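PDB 2VTB: cryptochrome DASH, which repairs cyclobutane pyrimidine dimers in single-stranded DNA as a flavin-dependent photolyase with a folate cofactor, and may also serve as a photoreceptor. Local coordinates for residues T177-D182 and A204-R209. Sequence-based numbering, arbitrary orientation.
Sequences TMYHKD and AKCSIR
Arg209 and His180 meet face to face, the guanidinium spread flat over the imidazole with the planes 14° apart and the centres 3.8 Å from each other. Arg209 NH1 comes over the rim of the ring, 3.2 Å from His180 CD2. With CG turned away from the backbone N (chi1 -161°), His180 presents a ring face to the guanidinium. An in-plane bond of 3.1 Å from Asp182 N to His180 ND1 fixes the ring's rotation. With an alanine in place of His180, the guanidinium would probably lose its stacking surface and Asp182 N its acceptor. Arg209 has a second anchor, a salt bridge from NE to Asp183, and a water links its NH2 to Asp182 OD2.

Beyond this polar stack the contact turns apolar. Ile208 CG1 sits over one face of the Tyr179 ring, 3.9 Å from its centroid in a CH-pi contact, while Cys206 CB approaches Tyr179 CD2 at 3.5 Å. Ile208 CD1 also packs against Met178 CG. Between the backbones, water joins Met178 O to Arg209 N, and another joins His180 N to Ser207 O.

Asp331 of helix 318-340 accepts the N-H groups of Met178 (OD1) and Tyr179 (OD2). The case illustrates how stacked side chains and water bridges can join mostly loop residues: here, the loop leaving edge strand 169-173 meets the end of helix 195-205 within the alpha/beta region of a class-1 photolyase.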
loop_
_atom_site.group_PDB
_atom_site.type_symbol
_atom_site.label_atom_id
_atom_site.label_comp_id
_atom_site.label_asym_id
_atom_site.label_seq_id
_atom_site.Cartn_x
_atom_site.Cartn_y
_atom_site.Cartn_z
ATOM N N THR B 177 -5.810 -11.666 10.522
ATOM C CA THR B 177 -6.699 -12.343 9.564
ATOM C C THR B 177 -6.674 -13.875 9.603
ATOM O O THR B 177 -5.706 -14.487 10.050
ATOM C CB THR B 177 -6.399 -11.873 8.123
ATOM O OG1 THR B 177 -5.034 -12.154 7.789
ATOM C CG2 THR B 177 -6.644 -10.386 7.989
ATOM N N MET B 178 -7.755 -14.491 9.123
ATOM C CA MET B 178 -7.837 -15.949 9.032
ATOM C C MET B 178 -6.984 -16.491 7.883
ATOM O O MET B 178 -6.230 -17.443 8.058
ATOM C CB MET B 178 -9.287 -16.417 8.872
ATOM C CG MET B 178 -9.457 -17.902 9.192
ATOM S SD MET B 178 -11.155 -18.361 9.563
ATOM C CE MET B 178 -11.921 -18.037 7.967
ATOM N N TYR B 179 -7.114 -15.882 6.711
ATOM C CA TYR B 179 -6.204 -16.141 5.599
ATOM C C TYR B 179 -5.057 -15.114 5.644
ATOM O O TYR B 179 -5.285 -13.917 5.792
ATOM C CB TYR B 179 -6.959 -16.100 4.264
ATOM C CG TYR B 179 -7.911 -17.268 4.055
ATOM C CD1 TYR B 179 -9.270 -17.159 4.362
ATOM C CD2 TYR B 179 -7.450 -18.490 3.558
ATOM C CE1 TYR B 179 -10.147 -18.238 4.179
ATOM C CE2 TYR B 179 -8.317 -19.563 3.362
ATOM C CZ TYR B 179 -9.664 -19.432 3.676
ATOM O OH TYR B 179 -10.522 -20.493 3.486
ATOM N N HIS B 180 -3.824 -15.595 5.544
ATOM C CA HIS B 180 -2.639 -14.740 5.658
ATOM C C HIS B 180 -2.428 -13.950 4.363
ATOM O O HIS B 180 -2.570 -14.491 3.268
ATOM C CB HIS B 180 -1.408 -15.601 5.961
ATOM C CG HIS B 180 -0.246 -14.839 6.524
ATOM N ND1 HIS B 180 0.566 -14.035 5.751
ATOM C CD2 HIS B 180 0.250 -14.774 7.782
ATOM C CE1 HIS B 180 1.513 -13.511 6.510
ATOM N NE2 HIS B 180 1.342 -13.943 7.747
ATOM N N LYS B 181 -2.101 -12.667 4.494
ATOM C CA LYS B 181 -1.818 -11.805 3.343
ATOM C C LYS B 181 -0.843 -12.426 2.339
ATOM O O LYS B 181 -1.060 -12.359 1.130
ATOM C CB LYS B 181 -1.244 -10.469 3.810
ATOM C CG LYS B 181 -1.191 -9.418 2.710
ATOM C CD LYS B 181 -0.985 -8.007 3.263
ATOM C CE LYS B 181 0.479 -7.655 3.393
ATOM N NZ LYS B 181 1.082 -7.378 2.054
ATOM N N ASP B 182 0.237 -13.002 2.858
ATOM C CA ASP B 182 1.289 -13.615 2.032
ATOM C C ASP B 182 0.839 -14.866 1.269
ATOM O O ASP B 182 1.529 -15.294 0.339
ATOM C CB ASP B 182 2.494 -14.007 2.894
ATOM C CG ASP B 182 3.203 -12.814 3.512
ATOM O OD1 ASP B 182 2.902 -11.662 3.150
ATOM O OD2 ASP B 182 4.069 -13.052 4.378
ATOM N N ALA B 204 -10.813 -21.861 -2.567
ATOM C CA ALA B 204 -10.295 -22.782 -3.567
ATOM C C ALA B 204 -8.765 -22.884 -3.532
ATOM O O ALA B 204 -8.227 -23.984 -3.622
ATOM C CB ALA B 204 -10.778 -22.375 -4.955
ATOM N N LYS B 205 -8.076 -21.750 -3.364
ATOM C CA LYS B 205 -6.619 -21.674 -3.567
ATOM C C LYS B 205 -5.745 -21.513 -2.311
ATOM O O LYS B 205 -4.516 -21.589 -2.413
ATOM C CB LYS B 205 -6.299 -20.533 -4.537
ATOM C CG LYS B 205 -6.888 -20.730 -5.940
ATOM C CD LYS B 205 -6.616 -19.528 -6.834
ATOM C CE LYS B 205 -7.110 -19.767 -8.260
ATOM N NZ LYS B 205 -6.772 -18.623 -9.168
ATOM N N CYS B 206 -6.346 -21.288 -1.144
ATOM C CA CYS B 206 -5.566 -21.055 0.081
ATOM C C CYS B 206 -5.863 -22.062 1.175
ATOM O O CYS B 206 -6.978 -22.587 1.262
ATOM C CB CYS B 206 -5.842 -19.660 0.648
ATOM S SG CYS B 206 -5.586 -18.347 -0.515
ATOM N N SER B 207 -4.857 -22.303 2.012
ATOM C CA SER B 207 -5.027 -23.036 3.256
ATOM C C SER B 207 -5.035 -22.046 4.414
ATOM O O SER B 207 -4.368 -21.006 4.362
ATOM C CB SER B 207 -3.878 -24.031 3.458
ATOM O OG SER B 207 -3.850 -24.990 2.415
ATOM N N ILE B 208 -5.794 -22.367 5.455
ATOM C CA ILE B 208 -5.742 -21.605 6.698
ATOM C C ILE B 208 -4.602 -22.204 7.513
ATOM O O ILE B 208 -4.526 -23.422 7.679
ATOM C CB ILE B 208 -7.084 -21.669 7.466
ATOM C CG1 ILE B 208 -8.202 -21.038 6.623
ATOM C CG2 ILE B 208 -6.969 -20.965 8.811
ATOM C CD1 ILE B 208 -9.610 -21.291 7.146
ATOM N N ARG B 209 -3.692 -21.362 7.991
ATOM C CA ARG B 209 -2.540 -21.858 8.732
ATOM C C ARG B 209 -2.983 -22.362 10.096
ATOM O O ARG B 209 -3.977 -21.884 10.648
ATOM C CB ARG B 209 -1.493 -20.757 8.910
ATOM C CG ARG B 209 -0.854 -20.270 7.621
ATOM C CD ARG B 209 0.106 -19.131 7.898
ATOM N NE ARG B 209 0.750 -18.668 6.671
ATOM C CZ ARG B 209 1.765 -17.802 6.625
ATOM N NH1 ARG B 209 2.287 -17.292 7.736
ATOM N NH2 ARG B 209 2.272 -17.454 5.452
HETATM O O HOH W 1 -3.870 -18.484 7.460
HETATM O O HOH W 2 -9.419 -22.737 2.607
HETATM O O HOH W 3 -3.342 -18.534 4.838
HETATM O O HOH W 4 4.474 -15.338 5.572
#